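Local coordinates for protein alpha-glucosidase (Pseudoalteromonas sp. K8, PDB 5HQA) that hydrolyses alpha-glucosidic bonds as a family 97 glycoside hydrolase, binds calcium and the inhibitor acarbose in its active-site pocket, and is activated by chloride, at residues V85-P90 with Y97-K102; N135-A140 with P161-A166; N324-S329 with S360-N365; R596-S601 with L646-S651. One frame throughout, in Å; residues are numbered along the deposited sequence.

Contact 1 (V85-P90 with Y97-K102); sequences VTFAKP and YSVRFK. With FMT (formic acid), chain I.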
loop_
_atom_site.group_PDB
_atom_site.type_symbol
_atom_site.label_atom_id
_atom_site.label_comp_id
_atom_site.label_asym_id
_atom_site.label_seq_id
_atom_site.Cartn_x
_atom_site.Cartn_y
_atom_site.Cartn_z
ATOM N N VAL A 85 19.812 -2.832 22.852
ATOM C CA VAL A 85 19.721 -2.704 24.301
ATOM C C VAL A 85 19.301 -4.053 24.854
ATOM O O VAL A 85 18.259 -4.585 24.461
ATOM C CB VAL A 85 18.721 -1.611 24.706
ATOM C CG1 VAL A 85 18.717 -1.443 26.210
ATOM C CG2 VAL A 85 19.060 -0.301 24.006
ATOM N N THR A 86 20.107 -4.617 25.751
ATOM C CA THR A 86 19.807 -5.918 26.332
ATOM C C THR A 86 19.229 -5.722 27.725
ATOM O O THR A 86 19.803 -4.990 28.540
ATOM C CB THR A 86 21.054 -6.801 26.392
ATOM O OG1 THR A 86 21.506 -7.054 25.062
ATOM C CG2 THR A 86 20.734 -8.127 27.061
ATOM N N PHE A 87 18.093 -6.368 27.983
ATOM C CA PHE A 87 17.413 -6.337 29.269
ATOM C C PHE A 87 17.477 -7.716 29.901
ATOM O O PHE A 87 17.362 -8.732 29.208
ATOM C CB PHE A 87 15.941 -5.943 29.124
ATOM C CG PHE A 87 15.722 -4.604 28.493
ATOM C CD1 PHE A 87 15.642 -3.459 29.274
ATOM C CD2 PHE A 87 15.570 -4.487 27.122
ATOM C CE1 PHE A 87 15.430 -2.219 28.693
ATOM C CE2 PHE A 87 15.354 -3.251 26.540
ATOM C CZ PHE A 87 15.282 -2.117 27.327
ATOM N N ALA A 88 17.619 -7.759 31.220
ATOM C CA ALA A 88 17.628 -9.036 31.913
ATOM C C ALA A 88 16.915 -8.902 33.248
ATOM O O ALA A 88 16.998 -7.864 33.911
ATOM C CB ALA A 88 19.054 -9.553 32.128
ATOM N N LYS A 89 16.217 -9.966 33.626
ATOM C CA LYS A 89 15.548 -10.095 34.903
ATOM C C LYS A 89 16.057 -11.356 35.588
ATOM O O LYS A 89 16.111 -12.418 34.951
ATOM C CB LYS A 89 14.017 -10.167 34.707
ATOM C CG LYS A 89 13.218 -10.416 35.980
ATOM C CD LYS A 89 11.730 -10.500 35.655
ATOM C CE LYS A 89 10.866 -10.618 36.912
ATOM N NZ LYS A 89 11.010 -11.930 37.614
ATOM N N PRO A 90 16.478 -11.282 36.847
ATOM C CA PRO A 90 16.952 -12.488 37.534
ATOM C C PRO A 90 15.809 -13.447 37.833
ATOM O O PRO A 90 14.636 -13.067 37.908
ATOM C CB PRO A 90 17.569 -11.944 38.827
ATOM C CG PRO A 90 16.852 -10.675 39.069
ATOM C CD PRO A 90 16.558 -10.087 37.705
ATOM N N TYR A 97 15.883 -10.307 27.043
ATOM C CA TYR A 97 15.536 -9.975 25.675
ATOM C C TYR A 97 16.252 -8.687 25.324
ATOM O O TYR A 97 16.713 -7.954 26.202
ATOM C CB TYR A 97 14.023 -9.851 25.461
ATOM C CG TYR A 97 13.357 -8.650 26.096
ATOM C CD1 TYR A 97 12.826 -8.726 27.379
ATOM C CD2 TYR A 97 13.213 -7.454 25.389
ATOM C CE1 TYR A 97 12.184 -7.632 27.956
ATOM C CE2 TYR A 97 12.581 -6.360 25.956
ATOM C CZ TYR A 97 12.067 -6.454 27.237
ATOM O OH TYR A 97 11.435 -5.371 27.794
ATOM N N SER A 98 16.363 -8.440 24.029
ATOM C CA SER A 98 16.974 -7.221 23.541
ATOM C C SER A 98 15.988 -6.480 22.658
ATOM O O SER A 98 15.066 -7.074 22.094
ATOM C CB SER A 98 18.265 -7.519 22.769
ATOM O OG SER A 98 19.231 -8.109 23.631
ATOM N N VAL A 99 16.169 -5.171 22.561
ATOM C CA VAL A 99 15.443 -4.358 21.598
ATOM C C VAL A 99 16.475 -3.632 20.749
ATOM O O VAL A 99 17.406 -3.016 21.285
ATOM C CB VAL A 99 14.480 -3.371 22.280
ATOM C CG1 VAL A 99 13.677 -2.627 21.233
ATOM C CG2 VAL A 99 13.511 -4.124 23.179
ATOM N N ARG A 100 16.335 -3.739 19.433
ATOM C CA ARG A 100 17.233 -3.084 18.492
ATOM C C ARG A 100 16.519 -1.847 17.969
ATOM O O ARG A 100 15.397 -1.953 17.470
ATOM C CB ARG A 100 17.599 -4.027 17.346
ATOM C CG ARG A 100 18.620 -3.464 16.352
ATOM C CD ARG A 100 18.945 -4.489 15.250
ATOM N NE ARG A 100 19.405 -5.748 15.833
ATOM C CZ ARG A 100 20.673 -6.043 16.111
ATOM N NH1 ARG A 100 21.658 -5.184 15.842
ATOM N NH2 ARG A 100 20.957 -7.214 16.662
ATOM N N PHE A 101 17.155 -0.683 18.105
ATOM C CA PHE A 101 16.626 0.588 17.608
ATOM C C PHE A 101 17.484 1.083 16.458
ATOM O O PHE A 101 18.714 1.086 16.560
ATOM C CB PHE A 101 16.615 1.659 18.699
ATOM C CG PHE A 101 15.691 1.363 19.839
ATOM C CD1 PHE A 101 14.441 1.969 19.912
ATOM C CD2 PHE A 101 16.074 0.493 20.841
ATOM C CE1 PHE A 101 13.584 1.701 20.966
ATOM C CE2 PHE A 101 15.225 0.229 21.902
ATOM C CZ PHE A 101 13.977 0.831 21.957
ATOM N N LYS A 102 16.838 1.529 15.379
ATOM C CA LYS A 102 17.521 2.181 14.268
ATOM C C LYS A 102 16.957 3.587 14.136
ATOM O O LYS A 102 15.746 3.757 13.986
ATOM C CB LYS A 102 17.343 1.400 12.965
ATOM C CG LYS A 102 18.041 0.043 12.953
ATOM C CD LYS A 102 17.869 -0.655 11.619
ATOM C CE LYS A 102 18.732 -1.898 11.511
ATOM N NZ LYS A 102 18.708 -2.436 10.114
HETATM C C FMT I . 24.546 -6.237 17.781
HETATM O O1 FMT I . 23.689 -6.811 18.453
HETATM O O2 FMT I . 24.780 -6.497 16.597
#
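Phe87 and Tyr97 form an antiparallel hydrogen-bonded pair, and their rings lie on the same face of the two-stranded ladder. The Phe87 side chain shows how. Its CB sits 3.6 Å from Tyr97 O and over one face of the tyrosine ring, toward the rim. With CG anti to the carbonyl carbon (chi1 -59°), CG lies beside the backbone N; beyond it CD2 reaches Tyr97 CE2 at 3.7 Å and CE2 meets Val99 CG2 at 3.9 Å. Tyr97 OH stands over one face of the Phe87 ring, offset toward its rim. The ring planes differ by 30° and the centroids are 5.2 Å apart, so the rings are slid past each other with little overlap. Backbone bonds pair Phe87 with Tyr97 and Val85 with Val99 in both directions; the nearly straight one from Phe87 N to Tyr97 O spans 2.8 Å. On the other face, Thr86 OG1 and Ser98 OG share a hydrogen bond of 2.9 Å across the non-hydrogen-bonded pair. Ile14 of strand 10-15 packs against Val85, Phe87 and Phe101, placing the aromatic face between two sheets. With strand axes 4.6 Å apart and directions 158° from parallel, this is a beta hairpin within the beta-sandwich N-terminal domain, which belongs to the galactose mutarotase-like clan.

Contact 2 (N135-A140 with P161-A166); sequences NNSHTA and PLNDAA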
loop_
_atom_site.group_PDB
_atom_site.type_symbol
_atom_site.label_atom_id
_atom_site.label_comp_id
_atom_site.label_asym_id
_atom_site.label_seq_id
_atom_site.Cartn_x
_atom_site.Cartn_y
_atom_site.Cartn_z
ATOM N N ASN A 135 2.984 12.679 23.284
ATOM C CA ASN A 135 3.016 13.849 24.148
ATOM C C ASN A 135 2.037 14.905 23.640
ATOM O O ASN A 135 1.902 15.110 22.430
ATOM C CB ASN A 135 4.432 14.414 24.191
ATOM C CG ASN A 135 4.611 15.419 25.294
ATOM O OD1 ASN A 135 3.908 15.379 26.306
ATOM N ND2 ASN A 135 5.542 16.333 25.110
ATOM N N ASN A 136 1.342 15.569 24.575
ATOM C CA ASN A 136 0.354 16.608 24.245
ATOM C C ASN A 136 -0.708 16.094 23.270
ATOM O O ASN A 136 -1.069 16.757 22.292
ATOM C CB ASN A 136 1.041 17.852 23.681
ATOM C CG ASN A 136 1.888 18.547 24.709
ATOM O OD1 ASN A 136 1.472 18.716 25.852
ATOM N ND2 ASN A 136 3.096 18.933 24.322
ATOM N N SER A 137 -1.222 14.892 23.544
ATOM C CA SER A 137 -2.198 14.295 22.636
ATOM C C SER A 137 -3.495 15.092 22.592
ATOM O O SER A 137 -4.235 14.996 21.605
ATOM C CB SER A 137 -2.490 12.843 23.043
ATOM O OG SER A 137 -3.143 12.760 24.312
ATOM N N HIS A 138 -3.773 15.887 23.629
ATOM C CA HIS A 138 -5.018 16.642 23.692
ATOM C C HIS A 138 -5.084 17.767 22.661
ATOM O O HIS A 138 -6.174 18.287 22.408
ATOM C CB HIS A 138 -5.205 17.216 25.099
ATOM C CG HIS A 138 -4.126 18.169 25.503
ATOM N ND1 HIS A 138 -2.823 17.770 25.719
ATOM C CD2 HIS A 138 -4.151 19.506 25.721
ATOM C CE1 HIS A 138 -2.092 18.821 26.053
ATOM N NE2 HIS A 138 -2.875 19.885 26.068
ATOM N N THR A 139 -3.958 18.161 22.062
ATOM C CA THR A 139 -3.975 19.184 21.018
ATOM C C THR A 139 -3.518 18.647 19.663
ATOM O O THR A 139 -3.281 19.441 18.742
ATOM C CB THR A 139 -3.117 20.394 21.422
ATOM O OG1 THR A 139 -1.798 19.958 21.769
ATOM C CG2 THR A 139 -3.729 21.112 22.622
ATOM N N ALA A 140 -3.404 17.332 19.513
ATOM C CA ALA A 140 -2.990 16.720 18.256
ATOM C C ALA A 140 -4.201 16.369 17.394
ATOM O O ALA A 140 -5.305 16.135 17.901
ATOM C CB ALA A 140 -2.168 15.456 18.523
ATOM N N PRO A 161 -9.647 14.999 16.630
ATOM C CA PRO A 161 -8.634 15.059 17.698
ATOM C C PRO A 161 -8.013 13.690 17.930
ATOM O O PRO A 161 -8.691 12.663 17.851
ATOM C CB PRO A 161 -9.436 15.520 18.916
ATOM C CG PRO A 161 -10.574 16.336 18.313
ATOM C CD PRO A 161 -10.919 15.639 17.022
ATOM N N LEU A 162 -6.707 13.674 18.221
ATOM C CA LEU A 162 -6.016 12.397 18.415
ATOM C C LEU A 162 -6.667 11.557 19.518
ATOM O O LEU A 162 -6.708 10.323 19.423
ATOM C CB LEU A 162 -4.541 12.650 18.736
ATOM C CG LEU A 162 -3.638 11.438 18.975
ATOM C CD1 LEU A 162 -3.579 10.540 17.749
ATOM C CD2 LEU A 162 -2.230 11.918 19.344
ATOM N N ASN A 163 -7.205 12.201 20.558
ATOM C CA ASN A 163 -7.778 11.439 21.656
ATOM C C ASN A 163 -9.062 10.713 21.276
ATOM O O ASN A 163 -9.538 9.897 22.073
ATOM C CB ASN A 163 -8.036 12.351 22.850
ATOM C CG ASN A 163 -6.766 12.698 23.595
ATOM O OD1 ASN A 163 -5.744 12.027 23.455
ATOM N ND2 ASN A 163 -6.823 13.747 24.391
ATOM N N ASP A 164 -9.624 10.971 20.091
ATOM C CA ASP A 164 -10.818 10.260 19.641
ATOM C C ASP A 164 -10.507 9.030 18.797
ATOM O O ASP A 164 -11.444 8.331 18.392
ATOM C CB ASP A 164 -11.727 11.183 18.827
ATOM C CG ASP A 164 -12.219 12.361 19.623
ATOM O OD1 ASP A 164 -12.667 13.339 18.996
ATOM O OD2 ASP A 164 -12.143 12.314 20.867
ATOM N N ALA A 165 -9.233 8.763 18.498
ATOM C CA ALA A 165 -8.841 7.625 17.659
ATOM C C ALA A 165 -8.692 6.409 18.565
ATOM O O ALA A 165 -7.618 6.146 19.105
ATOM C CB ALA A 165 -7.547 7.925 16.909
ATOM N N ALA A 166 -9.784 5.647 18.728
ATOM C CA ALA A 166 -9.822 4.631 19.778
ATOM C C ALA A 166 -9.090 3.351 19.379
ATOM O O ALA A 166 -8.356 2.772 20.194
ATOM C CB ALA A 166 -11.273 4.320 20.153
HETATM O O HOH W 1 -6.860 15.003 21.048
#
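Ala140 and Leu162 make the tight half of this contact. Ala140 CB lies 3.6 Å from Leu162 CD2, and Leu162 CD2 also lies 3.8 Å from Ser137 CB, so one leucine branch touches both ends of the turn at 137-140. The Leu162 side chain also packs on Phe172 and Phe174 of strand 172-175. Beside this apolar patch, Leu162 N donates to Ala140 O over 2.9 Å. The N-H points well at the oxygen (163°), but the donor stands above the carbonyl plane, 47° out of it. Pro161 CA adds a CA-H...O contact to the same oxygen, Ala140 O, at 3.5 Å. The looser half lies round Asn163 and His138, which are partly exposed and exposed. Here a water links the backbones: it donates to Ser137 O at 2.7 Å and accepts from Asn163 N at 2.9 Å. The Asn163 side chain approaches Ser137 and His138, although the orientation of its amide is uncertain. One direct backbone bond, one water bridge and a small apolar patch therefore join two short 3-10 turns, a chemistry that implies a neutral connection between loops, with one ordered water linking Ser137 O to Asn163 N on the more exposed side.

Contact 3 (N324-S329 with S360-N365); sequences NGDVFS and SGNVSN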
loop_
_atom_site.group_PDB
_atom_site.type_symbol
_atom_site.label_atom_id
_atom_site.label_comp_id
_atom_site.label_asym_id
_atom_site.label_seq_id
_atom_site.Cartn_x
_atom_site.Cartn_y
_atom_site.Cartn_z
ATOM N N ASN A 324 -19.670 -17.896 -2.512
ATOM C CA ASN A 324 -19.257 -19.074 -3.261
ATOM C C ASN A 324 -17.815 -19.489 -2.983
ATOM O O ASN A 324 -17.237 -20.240 -3.776
ATOM C CB ASN A 324 -19.454 -18.835 -4.759
ATOM C CG ASN A 324 -20.914 -18.731 -5.142
ATOM O OD1 ASN A 324 -21.799 -19.016 -4.335
ATOM N ND2 ASN A 324 -21.175 -18.337 -6.382
ATOM N N GLY A 325 -17.230 -19.038 -1.867
ATOM C CA GLY A 325 -15.837 -19.359 -1.590
ATOM C C GLY A 325 -15.533 -20.847 -1.593
ATOM O O GLY A 325 -14.426 -21.255 -1.953
ATOM N N ASP A 326 -16.510 -21.680 -1.215
ATOM C CA ASP A 326 -16.284 -23.122 -1.179
ATOM C C ASP A 326 -16.199 -23.746 -2.565
ATOM O O ASP A 326 -15.625 -24.832 -2.698
ATOM C CB ASP A 326 -17.404 -23.843 -0.417
ATOM C CG ASP A 326 -17.461 -23.483 1.059
ATOM O OD1 ASP A 326 -16.609 -22.705 1.560
ATOM O OD2 ASP A 326 -18.379 -24.002 1.728
ATOM N N VAL A 327 -16.777 -23.121 -3.592
ATOM C CA VAL A 327 -16.990 -23.804 -4.868
ATOM C C VAL A 327 -16.170 -23.243 -6.017
ATOM O O VAL A 327 -16.220 -23.817 -7.116
ATOM C CB VAL A 327 -18.482 -23.819 -5.259
ATOM C CG1 VAL A 327 -19.277 -24.590 -4.221
ATOM C CG2 VAL A 327 -19.012 -22.400 -5.419
ATOM N N PHE A 328 -15.435 -22.148 -5.821
ATOM C CA PHE A 328 -14.562 -21.641 -6.876
ATOM C C PHE A 328 -13.590 -22.722 -7.330
ATOM O O PHE A 328 -12.955 -23.389 -6.506
ATOM C CB PHE A 328 -13.771 -20.430 -6.378
ATOM C CG PHE A 328 -14.532 -19.144 -6.410
ATOM C CD1 PHE A 328 -15.156 -18.719 -7.574
ATOM C CD2 PHE A 328 -14.614 -18.351 -5.276
ATOM C CE1 PHE A 328 -15.854 -17.516 -7.610
ATOM C CE2 PHE A 328 -15.309 -17.151 -5.296
ATOM C CZ PHE A 328 -15.934 -16.731 -6.466
ATOM N N SER A 329 -13.480 -22.899 -8.643
ATOM C CA SER A 329 -12.382 -23.645 -9.240
ATOM C C SER A 329 -11.330 -22.658 -9.722
ATOM O O SER A 329 -11.660 -21.618 -10.303
ATOM C CB SER A 329 -12.860 -24.502 -10.415
ATOM O OG SER A 329 -11.761 -25.076 -11.110
ATOM N N SER A 360 -13.262 -15.378 -2.222
ATOM C CA SER A 360 -14.389 -15.043 -1.344
ATOM C C SER A 360 -14.131 -15.512 0.087
ATOM O O SER A 360 -15.030 -15.985 0.784
ATOM C CB SER A 360 -15.704 -15.613 -1.874
ATOM O OG SER A 360 -16.133 -14.874 -3.000
ATOM N N GLY A 361 -12.879 -15.394 0.520
ATOM C CA GLY A 361 -12.525 -15.645 1.893
ATOM C C GLY A 361 -12.174 -17.077 2.240
ATOM O O GLY A 361 -11.658 -17.312 3.338
ATOM N N ASN A 362 -12.431 -18.046 1.360
ATOM C CA ASN A 362 -12.135 -19.436 1.703
ATOM C C ASN A 362 -10.721 -19.745 1.239
ATOM O O ASN A 362 -10.496 -20.113 0.081
ATOM C CB ASN A 362 -13.145 -20.397 1.093
ATOM C CG ASN A 362 -12.892 -21.842 1.512
ATOM O OD1 ASN A 362 -11.761 -22.225 1.842
ATOM N ND2 ASN A 362 -13.947 -22.653 1.500
ATOM N N VAL A 363 -9.761 -19.636 2.160
ATOM C CA VAL A 363 -8.368 -19.787 1.764
ATOM C C VAL A 363 -7.950 -21.247 1.678
ATOM O O VAL A 363 -6.940 -21.551 1.031
ATOM C CB VAL A 363 -7.442 -18.999 2.711
ATOM C CG1 VAL A 363 -7.758 -17.502 2.601
ATOM C CG2 VAL A 363 -7.600 -19.479 4.154
ATOM N N SER A 364 -8.697 -22.163 2.293
ATOM C CA SER A 364 -8.334 -23.572 2.189
ATOM C C SER A 364 -8.704 -24.135 0.827
ATOM O O SER A 364 -7.950 -24.930 0.259
ATOM C CB SER A 364 -9.009 -24.374 3.301
ATOM O OG SER A 364 -8.506 -23.977 4.567
ATOM N N ASN A 365 -9.860 -23.730 0.291
ATOM C CA ASN A 365 -10.231 -24.124 -1.063
ATOM C C ASN A 365 -9.232 -23.595 -2.083
ATOM O O ASN A 365 -8.942 -24.261 -3.083
ATOM C CB ASN A 365 -11.641 -23.627 -1.386
ATOM C CG ASN A 365 -12.064 -23.967 -2.804
ATOM O OD1 ASN A 365 -12.101 -25.133 -3.186
ATOM N ND2 ASN A 365 -12.393 -22.946 -3.592
HETATM O O HOH W 2 -17.907 -17.366 0.477
#
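Asn362 and Asn365, at the start of helix 363-379, supply the two direct hydrogen bonds to the 324-329 loop. Asn365 ND2 donates to Phe328 O over 3.0 Å; the bond is nearly straight (171°) and uses a lone pair in the carbonyl plane. CB of Asn365 points toward the loop, CG is anti to the backbone N (chi1 178°), and ND2 also lies 3.1 Å from Gly325 O. Asn362 ND2 donates to Asp326 OD1 at 2.7 Å on the anti side of the carboxylate and out of its plane. That bond is more bent, and the carboxylate and amide planes stand 84° apart. OD1 is also salt-bridged to Lys397, so two donors share it.

Water makes a third polar link, accepting from Gly325 N and donating to Ser360 O. The van der Waals contacts are close. Gly325, without a side chain, lets its backbone come close to Ser360 and Asn362, whose CB is 3.4 Å from Gly325 O. Ser360 OG lies at the edge of the Phe328 ring, 3.3 Å from Phe328 CE2, while its hydrogen-bond partner is Trp321 O. The Ser360 side chain lies about 7 Å from the acarviosine unit of bound acarbose.

Within the helix start, Asn362 OD1 accepts from Asn365 N at 2.9 Å. Asn362 is thus an asparagine N-cap whose amide also holds a loop, on a helix following strand 352-358 of the TIM-barrel catalytic domain, near the substrate pocket.

Contact 4 (R596-S601 with L646-S651); sequences RTIEIS and LKLATS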
loop_
_atom_site.group_PDB
_atom_site.type_symbol
_atom_site.label_atom_id
_atom_site.label_comp_id
_atom_site.label_asym_id
_atom_site.label_seq_id
_atom_site.Cartn_x
_atom_site.Cartn_y
_atom_site.Cartn_z
ATOM N N ARG A 596 -7.791 24.970 -5.205
ATOM C CA ARG A 596 -6.534 25.381 -4.583
ATOM C C ARG A 596 -5.565 25.880 -5.641
ATOM O O ARG A 596 -5.472 25.307 -6.729
ATOM C CB ARG A 596 -5.852 24.235 -3.804
ATOM C CG ARG A 596 -6.539 23.864 -2.507
ATOM C CD ARG A 596 -5.826 22.752 -1.695
ATOM N NE ARG A 596 -6.783 22.265 -0.703
ATOM C CZ ARG A 596 -6.997 22.857 0.463
ATOM N NH1 ARG A 596 -6.275 23.927 0.787
ATOM N NH2 ARG A 596 -7.917 22.387 1.311
ATOM N N THR A 597 -4.831 26.937 -5.300
ATOM C CA THR A 597 -3.719 27.435 -6.098
ATOM C C THR A 597 -2.419 27.041 -5.412
ATOM O O THR A 597 -2.249 27.293 -4.217
ATOM C CB THR A 597 -3.798 28.954 -6.251
ATOM O OG1 THR A 597 -5.003 29.293 -6.945
ATOM C CG2 THR A 597 -2.605 29.486 -7.029
ATOM N N ILE A 598 -1.514 26.410 -6.156
ATOM C CA ILE A 598 -0.253 25.929 -5.601
ATOM C C ILE A 598 0.889 26.442 -6.468
ATOM O O ILE A 598 0.915 26.187 -7.678
ATOM C CB ILE A 598 -0.206 24.397 -5.524
ATOM C CG1 ILE A 598 -1.469 23.857 -4.859
ATOM C CG2 ILE A 598 1.041 23.951 -4.763
ATOM C CD1 ILE A 598 -1.686 22.398 -5.137
ATOM N N GLU A 599 1.842 27.137 -5.855
ATOM C CA GLU A 599 3.027 27.598 -6.567
ATOM C C GLU A 599 4.125 26.548 -6.470
ATOM O O GLU A 599 4.453 26.085 -5.373
ATOM C CB GLU A 599 3.518 28.925 -5.994
ATOM C CG GLU A 599 2.410 29.928 -5.778
ATOM C CD GLU A 599 1.864 30.490 -7.078
ATOM O OE1 GLU A 599 2.510 30.301 -8.139
ATOM O OE2 GLU A 599 0.786 31.125 -7.036
ATOM N N ILE A 600 4.705 26.188 -7.612
ATOM C CA ILE A 600 5.662 25.094 -7.705
ATOM C C ILE A 600 6.909 25.588 -8.428
ATOM O O ILE A 600 6.815 26.162 -9.518
ATOM C CB ILE A 600 5.047 23.884 -8.440
ATOM C CG1 ILE A 600 3.988 23.219 -7.558
ATOM C CG2 ILE A 600 6.114 22.881 -8.848
ATOM C CD1 ILE A 600 4.528 22.718 -6.238
ATOM N N SER A 601 8.072 25.370 -7.826
ATOM C CA SER A 601 9.325 25.555 -8.543
ATOM C C SER A 601 9.612 24.329 -9.398
ATOM O O SER A 601 9.404 23.190 -8.968
ATOM C CB SER A 601 10.481 25.783 -7.570
ATOM O OG SER A 601 11.714 25.715 -8.263
ATOM N N LEU A 646 -0.098 26.031 -10.174
ATOM C CA LEU A 646 -1.157 25.046 -10.340
ATOM C C LEU A 646 -2.477 25.640 -9.869
ATOM O O LEU A 646 -2.567 26.161 -8.756
ATOM C CB LEU A 646 -0.836 23.778 -9.547
ATOM C CG LEU A 646 0.484 23.103 -9.917
ATOM C CD1 LEU A 646 0.763 21.932 -8.989
ATOM C CD2 LEU A 646 0.451 22.657 -11.372
ATOM N N LYS A 647 -3.496 25.574 -10.719
ATOM C CA LYS A 647 -4.842 26.021 -10.369
ATOM C C LYS A 647 -5.740 24.796 -10.434
ATOM O O LYS A 647 -6.168 24.376 -11.515
ATOM C CB LYS A 647 -5.325 27.127 -11.291
ATOM C CG LYS A 647 -4.391 28.306 -11.313
ATOM C CD LYS A 647 -5.086 29.583 -10.899
ATOM C CE LYS A 647 -4.263 30.773 -11.372
ATOM N NZ LYS A 647 -5.055 32.035 -11.476
ATOM N N LEU A 648 -6.019 24.224 -9.269
ATOM C CA LEU A 648 -6.780 22.992 -9.153
ATOM C C LEU A 648 -8.243 23.334 -8.894
ATOM O O LEU A 648 -8.548 24.115 -7.987
ATOM C CB LEU A 648 -6.215 22.126 -8.021
ATOM C CG LEU A 648 -5.017 21.203 -8.307
ATOM C CD1 LEU A 648 -3.990 21.825 -9.232
ATOM C CD2 LEU A 648 -4.349 20.732 -7.025
ATOM N N ALA A 649 -9.141 22.767 -9.702
ATOM C CA ALA A 649 -10.565 22.957 -9.470
ATOM C C ALA A 649 -10.990 22.200 -8.212
ATOM O O ALA A 649 -10.205 21.459 -7.612
ATOM C CB ALA A 649 -11.372 22.480 -10.678
ATOM N N THR A 650 -12.247 22.387 -7.802
ATOM C CA THR A 650 -12.775 21.562 -6.719
ATOM C C THR A 650 -12.649 20.089 -7.090
ATOM O O THR A 650 -13.056 19.675 -8.180
ATOM C CB THR A 650 -14.229 21.917 -6.418
ATOM O OG1 THR A 650 -15.013 21.807 -7.616
ATOM C CG2 THR A 650 -14.322 23.344 -5.862
ATOM N N SER A 651 -12.050 19.313 -6.187
ATOM C CA SER A 651 -11.654 17.925 -6.436
ATOM C C SER A 651 -10.998 17.774 -7.807
ATOM O O SER A 651 -11.284 16.854 -8.580
ATOM C CB SER A 651 -12.837 16.972 -6.279
ATOM O OG SER A 651 -12.347 15.657 -6.032
#
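Ile598 and Leu646 stand as an antiparallel hydrogen-bonded pair with their side chains on one face of the ladder, CB to CB 4.1 Å. From there each turns to a different neighbour. Leu646 CG is anti to the carbonyl carbon (chi1 -58°), and the Leu646 side chain crosses that of Ile600 at a slant, Leu646 CD1 3.8 Å from Ile600 CG1. Ile598 extends CD1 the other way, toward Leu648, but that leucine was modelled in two conformers and this end of the contact is doubtful. Ile598, Leu646 and Ile600 thus form a continuous apolar row. On the opposite face Thr597 and Lys647 run alongside each other in the same direction, with Thr597 OG1 4.0 Å from Lys647 CD; both are exposed. Four backbone bonds keep this register, including Leu646 N to Ile598 O at 2.7 Å, and Thr597 CA approaches Leu646 O at 3.2 Å in a CA-H...O contact. Arg596 starts on the apolar face, but its tip leads away to a salt bridge with Asp592, a ligand of the magnesium ion. The strand axes run 161° apart in direction. The ladder lies against the six-stranded C-terminal sheet: Ile598 and Ile600 rest on Val569 of strand 567-574, while Leu646 meets Ala589 of strand 585-591.

From the N terminus, contact 1 closes first, a short hairpin between strands 75-89 and 95-104. Contact 2 follows in the same N-terminal domain, joining the loop after strand 122-134 to the one after strand 158-161; its nearest atoms are about 15 Å from contact 1. Contact 3 closes a loop in the catalytic barrel, spanning helix 339-349 and strand 352-358. Contact 4 closes the last and longest, with 44 residues between its segments, inside the C-terminal beta domain. The four are strictly in series: none encloses, crosses or touches another. Each ties together parts of one domain: the first two the N-terminal one, the others the catalytic and C-terminal ones. Contacts 3 and 4 lie on opposite sides of the chain's centre.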